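Local atomic coordinates of annexin (Schistosoma mansoni, PDB entry 4MDU), a protein that binds acidic phospholipid membranes in a calcium-dependent manner, aggregates liposomes when calcium is present and takes part in worm reproduction and host-parasite interaction. Residues B[208-213]-B[249-254]. Sequence-based numbering, arbitrary orientation.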
# COMPACT_ATOMS: atom_id res chain seq x y z
N SER B 208 8.28 11.45 -34.66
CA SER B 208 9.45 12.32 -34.75
C SER B 208 10.17 12.42 -33.42
O SER B 208 11.27 12.95 -33.35
CB SER B 208 9.02 13.73 -35.15
OG SER B 208 8.44 14.39 -34.05
N ILE B 209 9.53 11.94 -32.36
CA ILE B 209 10.01 12.21 -31.01
C ILE B 209 10.43 10.95 -30.24
O ILE B 209 10.95 11.03 -29.13
CB ILE B 209 8.95 13.04 -30.23
CG1 ILE B 209 9.61 14.26 -29.61
CG2 ILE B 209 8.18 12.20 -29.23
CD1 ILE B 209 10.27 15.13 -30.62
N ILE B 210 10.22 9.78 -30.85
CA ILE B 210 10.57 8.51 -30.22
C ILE B 210 11.71 7.80 -30.95
O ILE B 210 12.11 8.23 -32.02
CB ILE B 210 9.35 7.60 -30.12
CG1 ILE B 210 8.66 7.50 -31.48
CG2 ILE B 210 8.38 8.12 -29.03
CD1 ILE B 210 7.35 6.68 -31.47
N ASN B 211 12.24 6.73 -30.36
CA ASN B 211 13.40 6.03 -30.92
C ASN B 211 13.15 4.52 -30.95
O ASN B 211 13.25 3.85 -29.93
CB ASN B 211 14.66 6.32 -30.09
CG ASN B 211 15.93 5.68 -30.67
OD1 ASN B 211 15.90 4.60 -31.26
ND2 ASN B 211 17.06 6.36 -30.48
N HIS B 212 12.87 4.00 -32.14
CA HIS B 212 12.48 2.60 -32.29
C HIS B 212 13.61 1.67 -31.87
O HIS B 212 13.38 0.63 -31.23
CB HIS B 212 12.03 2.35 -33.74
CG HIS B 212 10.86 3.19 -34.15
ND1 HIS B 212 9.56 2.73 -34.15
CD2 HIS B 212 10.80 4.49 -34.56
CE1 HIS B 212 8.75 3.70 -34.54
NE2 HIS B 212 9.48 4.77 -34.79
N GLU B 213 14.83 2.05 -32.19
CA GLU B 213 15.99 1.23 -31.89
C GLU B 213 16.25 1.17 -30.38
O GLU B 213 16.57 0.12 -29.82
CB GLU B 213 17.21 1.78 -32.66
CG GLU B 213 18.52 1.07 -32.40
CD GLU B 213 19.70 1.80 -33.04
OE1 GLU B 213 19.48 2.65 -33.94
OE2 GLU B 213 20.85 1.52 -32.64
N LEU B 249 8.16 5.39 -23.73
CA LEU B 249 7.66 4.27 -22.94
C LEU B 249 6.53 3.57 -23.66
O LEU B 249 6.43 2.35 -23.68
CB LEU B 249 7.15 4.74 -21.58
CG LEU B 249 8.05 4.44 -20.41
CD1 LEU B 249 7.39 4.88 -19.12
CD2 LEU B 249 8.35 2.96 -20.40
N TYR B 250 5.65 4.38 -24.23
CA TYR B 250 4.55 3.83 -24.99
C TYR B 250 5.08 2.96 -26.12
O TYR B 250 4.74 1.77 -26.22
CB TYR B 250 3.68 4.94 -25.55
CG TYR B 250 2.54 4.37 -26.32
CD1 TYR B 250 1.48 3.76 -25.67
CD2 TYR B 250 2.54 4.40 -27.70
CE1 TYR B 250 0.42 3.21 -26.37
CE2 TYR B 250 1.48 3.85 -28.42
CZ TYR B 250 0.43 3.26 -27.75
OH TYR B 250 -0.62 2.71 -28.45
N LEU B 251 5.91 3.54 -26.98
CA LEU B 251 6.55 2.74 -28.02
C LEU B 251 7.17 1.48 -27.44
O LEU B 251 7.00 0.39 -28.00
CB LEU B 251 7.62 3.55 -28.74
CG LEU B 251 8.37 2.77 -29.83
CD1 LEU B 251 7.40 2.33 -30.93
CD2 LEU B 251 9.53 3.62 -30.40
N THR B 252 7.84 1.61 -26.30
CA THR B 252 8.52 0.48 -25.68
C THR B 252 7.51 -0.57 -25.28
O THR B 252 7.74 -1.78 -25.41
CB THR B 252 9.35 0.90 -24.43
OG1 THR B 252 10.30 1.89 -24.82
CG2 THR B 252 10.11 -0.27 -23.86
N SER B 253 6.37 -0.10 -24.81
CA SER B 253 5.32 -1.01 -24.43
C SER B 253 4.84 -1.79 -25.65
O SER B 253 4.72 -3.01 -25.59
CB SER B 253 4.17 -0.26 -23.75
OG SER B 253 3.15 -1.16 -23.40
N GLU B 254 4.57 -1.11 -26.76
CA GLU B 254 4.09 -1.78 -27.97
C GLU B 254 5.08 -2.83 -28.46
O GLU B 254 4.72 -3.99 -28.71
CB GLU B 254 3.81 -0.79 -29.10
CG GLU B 254 2.77 0.28 -28.77
CD GLU B 254 1.35 -0.26 -28.78
OE1 GLU B 254 0.71 -0.26 -29.86
OE2 GLU B 254 0.86 -0.68 -27.71
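Leu251 holds its CG opposite the backbone N (chi1 178°), which carries both methyl groups outward from helix 246-260 toward Ile210 and His212. His212, the first residue of helix 212-224, turns its imidazole back over the leucine by placing CG beside its own backbone N (chi1 -59°). The branched end of Leu251 thus fits between an aliphatic chain and a flat ring. Its CD2 does most of the work, lying 3.6 Å from His212 CA and 3.8 Å from the carbonyl O of Asn211. The same methyl sits over one face of the imidazole in a CH-pi contact, 4.1 Å from the ring centroid and 20° off the ring normal. It is displaced toward the rim on the ND1 side, and CD1 of Leu251 comes equally near, 3.9 Å from His212 ND1. Ile210 presents its terminal methyl, with CD1 3.9 Å from Leu251 CD2, and its chain runs at a slant to the leucine. A beta-branched isoleucine suits this extended piece of backbone, while the flat histidine can lay a face on a methyl at an exposed position.

Asn211 meets Leu251 through its carbonyl O, and its side chain, which starts away from helix 246-260, caps helix 212-224 as the N-cap residue: OD1 accepts a hydrogen bond from the N of Leu214, a task for which its short amide is well shaped. Its own backbone N is hydrogen-bonded to OE1 of Gln248, a polar tie to helix 246-260 beside the apolar one. Ala215 also touches Leu251. At the start of the predicted third annexin repeat, the chain leading into helix 212-224 and that helix's first residue meet the side of helix 246-260, a surface contact within the all-helical annexin fold.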